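Local atomic coordinates of aminotransferase, class I and II (Erwinia tasmaniensis, PDB entry 5Z0Q), a protein that belongs to the class I and II aminotransferases, a family of pyridoxal-5'-phosphate-dependent proteins, and holds pyridoxal-5'-phosphate in a pocket of each subunit. Residues Phe96-Val101 with Met270-Asp275; Gln138-Ala143 with Asp160-Asn165; Gln149-Asp154 with Ser318-Glu323; Thr234-Ser239 with Ala249-Ile254; Gly328-Ser333 with Arg361-Asn366. All coordinates share one frame; numbering follows the deposited sequence.

Contact 1. Residues Phe96-Val101 with Met270-Asp275. With PLP (pyridoxal-5'-phosphate), chain M.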
# COMPACT_ATOMS: atom_id res chain seq x y z
N PHE A 96 -4.93 2.29 10.45
CA PHE A 96 -3.94 1.36 9.91
C PHE A 96 -3.46 1.83 8.54
O PHE A 96 -4.25 2.30 7.72
CB PHE A 96 -4.52 -0.05 9.83
CG PHE A 96 -4.89 -0.63 11.16
CD1 PHE A 96 -3.92 -1.04 12.05
CD2 PHE A 96 -6.22 -0.76 11.52
CE1 PHE A 96 -4.26 -1.57 13.28
CE2 PHE A 96 -6.57 -1.29 12.75
CZ PHE A 96 -5.59 -1.70 13.63
N LEU A 97 -2.16 1.68 8.30
CA LEU A 97 -1.51 2.19 7.11
C LEU A 97 -0.57 1.13 6.55
O LEU A 97 -0.08 0.27 7.29
CB LEU A 97 -0.71 3.47 7.41
CG LEU A 97 -1.50 4.67 7.93
CD1 LEU A 97 -0.58 5.64 8.65
CD2 LEU A 97 -2.22 5.36 6.78
N PRO A 98 -0.31 1.17 5.23
CA PRO A 98 0.68 0.25 4.62
C PRO A 98 2.09 0.83 4.63
O PRO A 98 2.70 1.12 3.59
CB PRO A 98 0.12 0.07 3.21
CG PRO A 98 -0.49 1.40 2.91
CD PRO A 98 -1.06 1.92 4.21
N GLY A 99 2.64 1.00 5.83
CA GLY A 99 3.97 1.56 6.01
C GLY A 99 3.96 2.76 6.93
O GLY A 99 2.91 3.26 7.35
N VAL A 100 5.16 3.21 7.26
CA VAL A 100 5.35 4.34 8.16
C VAL A 100 5.65 5.59 7.35
O VAL A 100 5.26 6.70 7.73
CB VAL A 100 6.46 4.06 9.19
CG1 VAL A 100 6.59 5.22 10.17
CG2 VAL A 100 6.18 2.76 9.93
N VAL A 101 6.34 5.41 6.22
CA VAL A 101 6.70 6.55 5.37
C VAL A 101 5.44 7.24 4.85
O VAL A 101 5.38 8.47 4.76
CB VAL A 101 7.62 6.10 4.22
CG1 VAL A 101 7.95 7.27 3.31
CG2 VAL A 101 8.89 5.48 4.78
N MET A 270 -6.01 7.78 -1.99
CA MET A 270 -4.61 7.91 -2.40
C MET A 270 -3.74 6.81 -1.81
O MET A 270 -2.82 6.32 -2.47
CB MET A 270 -4.09 9.29 -2.00
CG MET A 270 -2.82 9.70 -2.72
SD MET A 270 -3.05 9.91 -4.49
CE MET A 270 -1.42 10.49 -4.97
N VAL A 271 -4.02 6.40 -0.58
CA VAL A 271 -3.24 5.39 0.13
C VAL A 271 -4.12 4.15 0.29
O VAL A 271 -5.22 4.25 0.85
CB VAL A 271 -2.74 5.89 1.49
CG1 VAL A 271 -1.87 4.85 2.16
CG2 VAL A 271 -1.98 7.20 1.32
N PRO A 272 -3.69 2.99 -0.18
CA PRO A 272 -4.55 1.79 -0.14
C PRO A 272 -4.61 1.20 1.26
O PRO A 272 -3.98 1.67 2.20
CB PRO A 272 -3.85 0.84 -1.12
CG PRO A 272 -2.41 1.22 -1.02
CD PRO A 272 -2.39 2.72 -0.82
N ASP A 273 -5.41 0.14 1.39
CA ASP A 273 -5.53 -0.58 2.64
C ASP A 273 -4.36 -1.53 2.83
O ASP A 273 -3.58 -1.81 1.91
CB ASP A 273 -6.86 -1.35 2.69
CG ASP A 273 -8.06 -0.43 2.82
OD1 ASP A 273 -7.89 0.71 3.28
OD2 ASP A 273 -9.17 -0.86 2.45
N VAL A 274 -4.23 -2.05 4.06
CA VAL A 274 -3.14 -2.94 4.39
C VAL A 274 -3.37 -4.31 3.74
O VAL A 274 -4.51 -4.77 3.59
CB VAL A 274 -2.99 -3.07 5.92
CG1 VAL A 274 -1.78 -3.93 6.28
CG2 VAL A 274 -2.87 -1.69 6.55
N ASP A 275 -2.27 -4.95 3.34
CA ASP A 275 -2.33 -6.28 2.76
C ASP A 275 -3.02 -7.25 3.73
O ASP A 275 -2.90 -7.14 4.95
CB ASP A 275 -0.92 -6.77 2.43
CG ASP A 275 -0.90 -8.07 1.65
OD1 ASP A 275 -1.47 -9.08 2.13
OD2 ASP A 275 -0.32 -8.10 0.55
N1 PLP M . 10.61 5.24 10.24
C2 PLP M . 11.95 5.17 10.57
C2A PLP M . 12.55 6.22 11.46
C3 PLP M . 12.73 4.14 10.08
O3 PLP M . 14.06 4.07 10.41
C4 PLP M . 12.17 3.17 9.26
C4A PLP M . 12.97 1.96 8.87
C5 PLP M . 10.82 3.24 8.93
C6 PLP M . 10.04 4.28 9.42
C5A PLP M . 10.22 2.18 8.03
O4P PLP M . 9.06 2.66 7.39
P PLP M . 8.42 1.81 6.18
O1P PLP M . 9.50 1.45 5.19
O2P PLP M . 7.34 2.62 5.50
O3P PLP M . 7.81 0.55 6.75
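The backbone of Phe96-Pro98 runs at 101° to that of Val271-Val274, and the segments come nearest at Pro98 and Val274, whose CA atoms lie 5.0 Å apart. Pro98 is the centre of an inverse gamma turn that follows strand 94-97, an outer strand of the large mixed sheet, and leads the chain into the phosphate site of pyridoxal-5'-phosphate. Pro98 has the largest share of the contact, with Val274 next. Its CD lies 3.7 Å from Val271 CG1, a methyl set anti to the backbone N (chi1 -177°), and the same proline CD sits 3.6 Å from Pro272 O. Farther along, Val274 CG2 rests on the backbone, 3.5 Å from Leu97 O, and also meets Phe96 CB. Arg267 joins the two segments from helix 257-267, its NH1 bonding both Phe96 O and Pro272 O. Pro98 and Pro272 also pack on Pro272 and Pro98 of the second subunit, which places this contact at the dimer interface. Beyond the turn, Gly99 has no side chain to crowd the phosphate, and helix 101-111 begins with its amino end toward it, an orientation that would favour the negative charge. Two backbone amides grip one oxygen: Val100 N lies 2.9 Å from PLP O2P, and Val101 N meets the same O2P at 3.0 Å in a nearly straight bond of 175°.

Contact 2. Residues Gln138-Ala143 with Asp160-Asn165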
# COMPACT_ATOMS: atom_id res chain seq x y z
N GLN A 138 8.50 24.40 3.16
CA GLN A 138 9.86 24.65 3.62
C GLN A 138 10.06 24.00 4.99
O GLN A 138 9.12 23.79 5.75
CB GLN A 138 10.14 26.15 3.69
CG GLN A 138 9.37 26.92 4.76
CD GLN A 138 7.94 27.24 4.37
OE1 GLN A 138 7.25 26.42 3.75
NE2 GLN A 138 7.48 28.44 4.72
N HIS A 139 11.31 23.66 5.28
CA HIS A 139 11.64 22.85 6.45
C HIS A 139 12.71 23.54 7.28
O HIS A 139 13.71 24.03 6.73
CB HIS A 139 12.11 21.45 6.03
CG HIS A 139 12.30 20.50 7.17
ND1 HIS A 139 11.24 20.02 7.91
CD2 HIS A 139 13.41 19.94 7.70
CE1 HIS A 139 11.70 19.20 8.84
NE2 HIS A 139 13.01 19.14 8.74
N LEU A 140 12.51 23.57 8.59
CA LEU A 140 13.47 24.12 9.54
C LEU A 140 14.15 22.97 10.28
O LEU A 140 13.47 22.12 10.86
CB LEU A 140 12.79 25.06 10.53
CG LEU A 140 13.69 25.67 11.61
CD1 LEU A 140 14.78 26.53 10.99
CD2 LEU A 140 12.88 26.47 12.61
N SER A 141 15.48 22.96 10.27
CA SER A 141 16.26 21.88 10.85
C SER A 141 17.05 22.39 12.05
O SER A 141 17.70 23.43 11.96
CB SER A 141 17.21 21.28 9.81
OG SER A 141 16.51 20.90 8.64
N ALA A 142 16.99 21.65 13.15
CA ALA A 142 17.76 21.94 14.35
C ALA A 142 18.82 20.87 14.52
O ALA A 142 18.50 19.68 14.62
CB ALA A 142 16.85 22.00 15.58
N ALA A 143 20.08 21.28 14.55
CA ALA A 143 21.18 20.33 14.56
C ALA A 143 21.25 19.59 15.89
O ALA A 143 21.12 20.19 16.97
CB ALA A 143 22.51 21.04 14.29
N ASP A 160 15.12 31.82 17.97
CA ASP A 160 15.28 32.99 17.11
C ASP A 160 15.46 32.61 15.64
O ASP A 160 15.29 33.47 14.78
CB ASP A 160 16.47 33.82 17.59
CG ASP A 160 16.32 34.26 19.04
OD1 ASP A 160 15.28 34.87 19.36
OD2 ASP A 160 17.23 33.98 19.85
N ARG A 161 15.79 31.35 15.35
CA ARG A 161 15.86 30.90 13.96
C ARG A 161 14.49 30.64 13.36
O ARG A 161 14.41 30.36 12.16
CB ARG A 161 16.72 29.64 13.86
CG ARG A 161 18.20 29.91 13.64
CD ARG A 161 18.99 28.61 13.58
NE ARG A 161 18.42 27.66 12.63
CZ ARG A 161 18.69 27.65 11.32
NH1 ARG A 161 19.53 28.54 10.81
NH2 ARG A 161 18.13 26.74 10.54
N MET A 162 13.42 30.73 14.14
CA MET A 162 12.09 30.47 13.64
C MET A 162 11.50 31.71 12.98
O MET A 162 12.04 32.82 13.09
CB MET A 162 11.19 29.98 14.77
CG MET A 162 11.73 28.75 15.49
SD MET A 162 10.64 28.12 16.77
CE MET A 162 9.30 27.44 15.80
N SER A 163 10.38 31.52 12.29
CA SER A 163 9.77 32.59 11.51
C SER A 163 8.29 32.78 11.80
O SER A 163 7.68 33.68 11.20
CB SER A 163 9.96 32.33 10.01
OG SER A 163 11.33 32.11 9.70
N GLY A 164 7.69 31.98 12.68
CA GLY A 164 6.27 32.04 12.94
C GLY A 164 5.43 31.20 12.00
O GLY A 164 4.27 30.91 12.33
N ASN A 165 5.96 30.81 10.85
CA ASN A 165 5.25 29.95 9.91
C ASN A 165 5.23 28.49 10.34
O ASN A 165 4.50 27.70 9.74
CB ASN A 165 5.86 30.05 8.52
CG ASN A 165 5.58 31.39 7.85
OD1 ASN A 165 5.23 32.36 8.51
ND2 ASN A 165 5.73 31.43 6.53
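Leu140 reaches from strand 139-146 to Arg161 and Met162 in the loop that precedes strand 166-172, and its two methyls make the dense part of this contact. With CG anti to the backbone N (chi1 178°), the branch stands out from the strand. Its CD2 then lies 3.8 Å from Met162 CG, the two side chains crossing at about a right angle. The other methyl, CD1, lies 3.4 Å from Arg161 NH2 and about 4.0 Å from Arg161 O, the arginine passing obliquely by this methyl. A bend at chi3 (51°) carries Arg161 NE back toward the strand. NH2 comes within 3.6 Å of Ser141 O, a proximity that does not amount to a hydrogen bond.

The other end is looser. Gln138 and Asn165 approach through their side chains alone while their CA atoms stay 9.4 Å apart, against 7.7 Å between the CA atoms of Leu140 and Met162. Their amide planes are turned 72° from each other, and Gln138 is exposed, as is Arg161 at the opposite end of the contact.

Each half has its own support in the fold. Leu140 bonds through its backbone to Thr118 and Ser120 of strand 117-122, while Met162 packs on Phe193 and His197 of helix 184-197. The loop itself is braced by Glu166 OE2, which accepts from Ser163 N and Gly164 N.

The chemistry is therefore mainly that of apolar contact at a surface: exposed Arg161 adds contact here without an ion pair or hydrogen bond to the strand.

Contact 3. Residues Gln149-Asp154 with Ser318-Glu323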
# COMPACT_ATOMS: atom_id res chain seq x y z
N GLN A 149 28.31 11.79 25.51
CA GLN A 149 28.32 10.66 24.59
C GLN A 149 26.90 10.29 24.15
O GLN A 149 26.57 9.12 23.98
CB GLN A 149 29.02 9.45 25.21
CG GLN A 149 30.48 9.69 25.57
CD GLN A 149 31.12 8.49 26.24
OE1 GLN A 149 31.96 7.81 25.66
NE2 GLN A 149 30.73 8.23 27.49
N ARG A 150 26.07 11.31 23.96
CA ARG A 150 24.70 11.13 23.49
C ARG A 150 24.34 12.26 22.54
O ARG A 150 24.74 13.41 22.75
CB ARG A 150 23.69 11.09 24.64
CG ARG A 150 23.79 9.87 25.54
CD ARG A 150 22.41 9.50 26.05
NE ARG A 150 21.56 10.68 26.20
CZ ARG A 150 20.25 10.63 26.42
NH1 ARG A 150 19.64 9.46 26.53
NH2 ARG A 150 19.55 11.75 26.54
N TRP A 151 23.56 11.93 21.51
CA TRP A 151 23.05 12.92 20.57
C TRP A 151 21.73 13.46 21.11
O TRP A 151 20.71 12.75 21.10
CB TRP A 151 22.88 12.32 19.18
CG TRP A 151 24.17 12.05 18.49
CD1 TRP A 151 24.75 10.84 18.25
CD2 TRP A 151 25.07 13.03 17.95
NE1 TRP A 151 25.94 11.00 17.59
CE2 TRP A 151 26.16 12.34 17.39
CE3 TRP A 151 25.05 14.43 17.88
CZ2 TRP A 151 27.22 13.00 16.77
CZ3 TRP A 151 26.10 15.08 17.26
CH2 TRP A 151 27.17 14.36 16.72
N VAL A 152 21.74 14.70 21.59
CA VAL A 152 20.57 15.31 22.19
C VAL A 152 20.03 16.39 21.27
O VAL A 152 20.74 16.93 20.40
CB VAL A 152 20.88 15.89 23.59
CG1 VAL A 152 21.36 14.79 24.52
CG2 VAL A 152 21.91 17.00 23.49
N LEU A 153 18.76 16.72 21.45
CA LEU A 153 18.07 17.74 20.67
C LEU A 153 17.72 18.92 21.58
O LEU A 153 17.13 18.73 22.65
CB LEU A 153 16.80 17.17 20.03
CG LEU A 153 15.95 18.17 19.24
CD1 LEU A 153 16.75 18.80 18.11
CD2 LEU A 153 14.71 17.48 18.70
N ASP A 154 18.08 20.12 21.14
CA ASP A 154 17.85 21.35 21.90
C ASP A 154 17.04 22.29 21.01
O ASP A 154 17.57 23.25 20.45
CB ASP A 154 19.19 21.98 22.33
CG ASP A 154 19.01 23.06 23.39
OD1 ASP A 154 17.87 23.26 23.85
OD2 ASP A 154 20.02 23.70 23.75
N SER A 318 34.63 8.03 15.14
CA SER A 318 33.99 8.16 16.44
C SER A 318 32.55 7.67 16.32
O SER A 318 31.90 7.89 15.29
CB SER A 318 34.01 9.60 16.95
OG SER A 318 35.33 10.11 17.01
N MET A 319 32.06 6.99 17.35
CA MET A 319 30.71 6.46 17.32
C MET A 319 30.10 6.49 18.71
O MET A 319 30.72 6.05 19.68
CB MET A 319 30.69 5.03 16.78
CG MET A 319 29.31 4.39 16.82
SD MET A 319 29.32 2.64 16.40
CE MET A 319 27.58 2.27 16.53
N VAL A 320 28.88 7.02 18.79
CA VAL A 320 28.09 6.94 20.02
C VAL A 320 27.42 5.58 20.08
O VAL A 320 26.83 5.12 19.10
CB VAL A 320 27.06 8.08 20.06
CG1 VAL A 320 26.01 7.80 21.13
CG2 VAL A 320 27.74 9.41 20.31
N THR A 321 27.54 4.92 21.23
CA THR A 321 26.85 3.65 21.44
C THR A 321 25.35 3.87 21.35
O THR A 321 24.78 4.60 22.18
CB THR A 321 27.22 3.05 22.79
OG1 THR A 321 28.63 2.78 22.82
CG2 THR A 321 26.45 1.76 23.02
N PRO A 322 24.66 3.28 20.37
CA PRO A 322 23.23 3.55 20.21
C PRO A 322 22.42 2.93 21.34
O PRO A 322 22.55 1.74 21.64
CB PRO A 322 22.89 2.90 18.86
CG PRO A 322 23.92 1.82 18.71
CD PRO A 322 25.17 2.34 19.35
N GLU A 323 21.59 3.75 21.98
CA GLU A 323 20.69 3.24 23.00
C GLU A 323 19.58 2.38 22.41
O GLU A 323 18.89 1.69 23.16
CB GLU A 323 20.09 4.40 23.79
CG GLU A 323 21.12 5.20 24.58
CD GLU A 323 20.51 6.37 25.34
OE1 GLU A 323 19.52 6.96 24.85
OE2 GLU A 323 21.01 6.68 26.44
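Val320 packs against Gln149 and Trp151, where the outermost strand of the large sheet, 151-152, meets the chain leaving strand 318-319, the outermost strand of the smaller sheet; the two backbones run 72° apart. Followed outward, this side chain meets something at every carbon. CB lies 4.0 Å from Trp151 NE1. CG1, anti to the backbone N (chi1 165°), turns to the carbonyl of Gln149 and comes 3.2 Å from its O. CG2 approaches the five-membered ring of the indole obliquely, 3.6 Å from Trp151 NE1. That indole in turn meets the ring of Trp329 edge-to-face.

Beside this packing of Val320 is a salt bridge. Arg150 NH1 donates to Glu323 OE2 at 3.1 Å along a nearly straight path of 170°, meeting the carboxylate oxygen on its syn side and in the guanidinium plane. A second, weak bond joins NH1 to Glu323 OE1 at 3.0 Å. The two side chains cross at about a right angle.

Both ions have further partners: Glu186 for Arg150 NH2, Arg183 for Glu323 OE2, and Val181 N for Glu323 OE1. The two arginines and the Val181 amide probably help to keep the buried carboxylate ionised, although Arg183 also lies near Arg150.

Contact 4. Residues Thr234-Ser239 with Ala249-Ile254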
# COMPACT_ATOMS: atom_id res chain seq x y z
N THR A 234 0.93 9.47 16.50
CA THR A 234 1.96 8.50 16.87
C THR A 234 2.02 7.40 15.82
O THR A 234 1.00 6.76 15.53
CB THR A 234 1.67 7.92 18.25
OG1 THR A 234 1.41 8.98 19.18
CG2 THR A 234 2.86 7.10 18.75
N LEU A 235 3.20 7.18 15.26
CA LEU A 235 3.42 6.17 14.23
C LEU A 235 4.18 5.00 14.83
O LEU A 235 5.30 5.17 15.33
CB LEU A 235 4.19 6.76 13.04
CG LEU A 235 3.50 7.88 12.26
CD1 LEU A 235 4.43 8.44 11.20
CD2 LEU A 235 2.21 7.39 11.64
N MET A 236 3.58 3.81 14.78
CA MET A 236 4.19 2.60 15.32
C MET A 236 3.92 1.43 14.39
O MET A 236 2.96 1.43 13.62
CB MET A 236 3.66 2.29 16.73
CG MET A 236 4.09 3.31 17.78
SD MET A 236 3.34 2.98 19.38
CE MET A 236 1.60 3.01 18.95
N SER A 237 4.79 0.42 14.48
CA SER A 237 4.72 -0.75 13.62
C SER A 237 5.69 -1.83 14.10
O SER A 237 6.72 -1.51 14.70
CB SER A 237 5.04 -0.38 12.17
OG SER A 237 5.25 -1.52 11.37
N PRO A 238 5.38 -3.11 13.88
CA PRO A 238 6.35 -4.16 14.21
C PRO A 238 7.27 -4.50 13.04
O PRO A 238 7.90 -5.56 13.03
CB PRO A 238 5.45 -5.35 14.57
CG PRO A 238 4.26 -5.16 13.68
CD PRO A 238 4.07 -3.67 13.53
N SER A 239 7.34 -3.60 12.06
CA SER A 239 8.09 -3.89 10.84
C SER A 239 9.57 -4.09 11.13
O SER A 239 10.18 -5.07 10.68
CB SER A 239 7.89 -2.76 9.82
OG SER A 239 6.56 -2.73 9.35
N ALA A 249 2.92 -3.49 7.60
CA ALA A 249 1.71 -3.21 8.37
C ALA A 249 2.06 -2.26 9.50
O ALA A 249 2.90 -2.58 10.36
CB ALA A 249 1.10 -4.50 8.91
N SER A 250 1.43 -1.08 9.51
CA SER A 250 1.70 -0.06 10.51
C SER A 250 0.38 0.55 10.96
O SER A 250 -0.69 0.22 10.44
CB SER A 250 2.64 1.02 9.95
OG SER A 250 1.98 1.78 8.95
N LEU A 251 0.46 1.45 11.94
CA LEU A 251 -0.73 2.12 12.44
C LEU A 251 -0.35 3.49 12.97
O LEU A 251 0.77 3.71 13.45
CB LEU A 251 -1.43 1.29 13.54
CG LEU A 251 -0.63 0.80 14.75
CD1 LEU A 251 -0.54 1.85 15.85
CD2 LEU A 251 -1.24 -0.49 15.29
N ALA A 252 -1.30 4.42 12.88
CA ALA A 252 -1.15 5.76 13.42
C ALA A 252 -2.17 5.95 14.54
O ALA A 252 -3.32 5.54 14.42
CB ALA A 252 -1.35 6.83 12.34
N VAL A 253 -1.73 6.58 15.63
CA VAL A 253 -2.56 6.81 16.80
C VAL A 253 -2.84 8.30 16.88
O VAL A 253 -1.96 9.09 17.23
CB VAL A 253 -1.90 6.30 18.09
CG1 VAL A 253 -2.87 6.42 19.26
CG2 VAL A 253 -1.44 4.86 17.91
N ILE A 254 -4.07 8.69 16.56
CA ILE A 254 -4.49 10.08 16.56
C ILE A 254 -5.64 10.23 17.55
O ILE A 254 -6.79 9.96 17.23
CB ILE A 254 -4.92 10.54 15.15
CG1 ILE A 254 -4.00 9.93 14.09
CG2 ILE A 254 -4.89 12.06 15.06
CD1 ILE A 254 -4.47 10.15 12.67
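Thr234-Met236 and Leu251-Val253 form an antiparallel strand pair in the large mixed sheet of the fold type I architecture, beside the pyridoxal-5'-phosphate pocket; strand 250-253 runs against both its neighbours, 94-97 and 232-236. Thr234 and Val253 are a hydrogen-bonded pair, Val253 N reaching Thr234 O at 2.7 Å and Thr234 N returning the bond to Val253 O. Two residues on, Met236 and Leu251 repeat this, with Met236 N set 3.1 Å from Leu251 O in an almost linear bond of 177°. Between them lies the non-hydrogen-bonded pair Leu235-Ala252, where Leu235 CD2 touches Ala252 CB at 3.7 Å. On the face of Met236, a turn at chi3 (-57°) brings CE to Val253 CG2, 3.7 Å away, and beside Leu251 CD1.

Beyond the strand, the hydroxyl of Ser237 takes over. Ser237 OG donates to Ala249 O at 2.8 Å. It also accepts from Ser239 N at 3.0 Å, which makes an ST turn, and from Ser239 OG at 2.7 Å. Ser250 OG bonds elsewhere, to Gly99 O of the same pocket.

Three bonds thus converge on one buried hydroxyl, used both as donor and as acceptor. They tie the end of the strand to Ala249 and help to hold the turn carrying Ser239, near pyridoxal-5'-phosphate, and Lys240 of the ligand pocket.

Contact 5. Residues Gly328-Ser333 with Arg361-Asn366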
# COMPACT_ATOMS: atom_id res chain seq x y z
N GLY A 328 23.93 2.96 14.84
CA GLY A 328 24.92 2.57 13.86
C GLY A 328 25.53 3.81 13.22
O GLY A 328 25.92 3.79 12.05
N TRP A 329 25.63 4.89 14.00
CA TRP A 329 25.97 6.22 13.51
C TRP A 329 27.45 6.50 13.79
O TRP A 329 27.83 6.76 14.93
CB TRP A 329 25.07 7.26 14.17
CG TRP A 329 24.99 8.60 13.50
CD1 TRP A 329 25.16 9.81 14.09
CD2 TRP A 329 24.70 8.86 12.12
NE1 TRP A 329 25.00 10.82 13.17
CE2 TRP A 329 24.72 10.26 11.95
CE3 TRP A 329 24.43 8.05 11.01
CZ2 TRP A 329 24.48 10.87 10.72
CZ3 TRP A 329 24.19 8.66 9.79
CH2 TRP A 329 24.22 10.05 9.65
N ILE A 330 28.27 6.45 12.74
CA ILE A 330 29.72 6.54 12.86
C ILE A 330 30.20 7.85 12.24
O ILE A 330 29.91 8.12 11.07
CB ILE A 330 30.42 5.34 12.19
CG1 ILE A 330 29.90 4.03 12.77
CG2 ILE A 330 31.93 5.44 12.35
CD1 ILE A 330 30.45 2.80 12.08
N ASP A 331 30.95 8.63 13.01
CA ASP A 331 31.55 9.87 12.51
C ASP A 331 32.84 9.53 11.77
O ASP A 331 33.81 9.08 12.39
CB ASP A 331 31.81 10.84 13.65
CG ASP A 331 32.29 12.21 13.17
OD1 ASP A 331 32.43 12.40 11.94
OD2 ASP A 331 32.52 13.09 14.02
N ALA A 332 32.85 9.74 10.46
CA ALA A 332 34.02 9.48 9.63
C ALA A 332 34.68 10.77 9.16
O ALA A 332 35.42 10.76 8.17
CB ALA A 332 33.64 8.61 8.43
N SER A 333 34.43 11.89 9.84
CA SER A 333 35.04 13.15 9.46
C SER A 333 36.55 13.15 9.67
O SER A 333 37.26 13.91 9.00
CB SER A 333 34.41 14.31 10.24
OG SER A 333 34.60 14.14 11.63
N ARG A 361 29.49 13.58 6.56
CA ARG A 361 30.68 13.11 7.25
C ARG A 361 30.45 11.80 7.99
O ARG A 361 31.41 11.24 8.54
CB ARG A 361 31.18 14.17 8.23
CG ARG A 361 31.73 15.43 7.57
CD ARG A 361 32.92 15.10 6.68
NE ARG A 361 32.64 15.36 5.28
CZ ARG A 361 33.49 15.10 4.29
NH1 ARG A 361 34.68 14.58 4.56
NH2 ARG A 361 33.16 15.37 3.03
N PHE A 362 29.23 11.29 8.01
CA PHE A 362 28.88 10.10 8.76
C PHE A 362 28.49 8.96 7.82
O PHE A 362 28.17 9.17 6.65
CB PHE A 362 27.72 10.37 9.73
CG PHE A 362 28.08 11.24 10.90
CD1 PHE A 362 28.37 12.58 10.72
CD2 PHE A 362 28.11 10.72 12.18
CE1 PHE A 362 28.70 13.38 11.80
CE2 PHE A 362 28.44 11.51 13.26
CZ PHE A 362 28.73 12.85 13.07
N VAL A 363 28.53 7.75 8.37
CA VAL A 363 28.04 6.55 7.69
C VAL A 363 27.22 5.75 8.69
O VAL A 363 27.59 5.64 9.86
CB VAL A 363 29.19 5.69 7.12
CG1 VAL A 363 29.82 6.38 5.91
CG2 VAL A 363 30.25 5.42 8.19
N ARG A 364 26.09 5.21 8.23
CA ARG A 364 25.22 4.42 9.09
C ARG A 364 25.60 2.95 8.98
O ARG A 364 25.65 2.39 7.88
CB ARG A 364 23.75 4.63 8.73
CG ARG A 364 22.80 4.23 9.85
CD ARG A 364 21.34 4.50 9.49
NE ARG A 364 20.87 3.62 8.43
CZ ARG A 364 19.60 3.52 8.06
NH1 ARG A 364 18.67 4.25 8.66
NH2 ARG A 364 19.25 2.69 7.08
N PHE A 365 25.85 2.32 10.13
CA PHE A 365 26.30 0.94 10.20
C PHE A 365 25.14 0.06 10.63
O PHE A 365 24.56 0.27 11.70
CB PHE A 365 27.47 0.81 11.18
CG PHE A 365 28.27 -0.46 11.02
CD1 PHE A 365 27.72 -1.69 11.34
CD2 PHE A 365 29.57 -0.42 10.57
CE1 PHE A 365 28.45 -2.85 11.20
CE2 PHE A 365 30.31 -1.58 10.43
CZ PHE A 365 29.75 -2.79 10.75
N ASN A 366 24.80 -0.93 9.81
CA ASN A 366 23.74 -1.89 10.11
C ASN A 366 24.39 -3.15 10.67
O ASN A 366 24.91 -3.98 9.92
CB ASN A 366 22.91 -2.19 8.87
CG ASN A 366 21.65 -2.99 9.19
OD1 ASN A 366 21.57 -3.68 10.20
ND2 ASN A 366 20.66 -2.89 8.31
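Trp329 and Phe362 lie in an offset stack, the five-membered ring of the indole and the phenyl ring having centroids 4.3 Å apart and planes within 12° of each other. Phe362 CB makes a CH-pi contact with the six-membered ring of Trp329, 3.6 Å from that centroid. Asp331 continues the pile: its CA lies 3.9 Å from the centroid of the Phe362 ring, over a face, and its carboxylate is stacked on the same ring. All three belong to one face of the sheet, where Arg364 CB comes to the edge of the indole. On the other face, Ile330 CD1 meets Phe365 CD2 at 3.7 Å.

The backbone sets these positions. Ile330 and Val363 form an antiparallel hydrogen-bonded pair, Val363 N meeting Ile330 O at 3.1 Å with a reciprocal bond beside it. Ala332 N donates to Arg361 O at 2.8 Å. At the other end Phe365 N faces the O of Gly328, which follows a cis peptide, but the modelled separation is too short to trust.

Farther out, Asp331 OD1 accepts from Ser333 N at 2.9 Å in an Asx turn and also from Ser333 OG, both from one face of the carboxylate. Helix 371-385 packs on Phe365, while Arg364 NH2 bonds Trp39 O and its side chain comes about 5 Å from pyridoxal-5'-phosphate.

Strands 329-331 and 362-364 are antiparallel neighbours, two of the inner strands of the smaller mixed sheet, the one flanked by the C-terminal helix, as in the small domain of fold type I proteins.

How the contacts relate
Two sheets organise the five contacts. Contacts 1 to 4 all reach the large mixed sheet, contacts 1 and 4 near one edge with centres about 10 Å apart, contacts 2 and 3 toward the other. Contact 5 lies in the smaller sheet, where strand 318-319 of contact 3 is its neighbour, so contact 3 bridges both sheets; Ser318 O probably bonds Asp331 N. Along the chain, contacts 2 and 4 are nested inside the loop closed by contact 1, which contact 3 crosses, and contact 5 follows last. Contacts 1 and 5 lie about 31 Å apart between centres, yet both come close to bound pyridoxal-5'-phosphate, gathered from distant parts of the sequence.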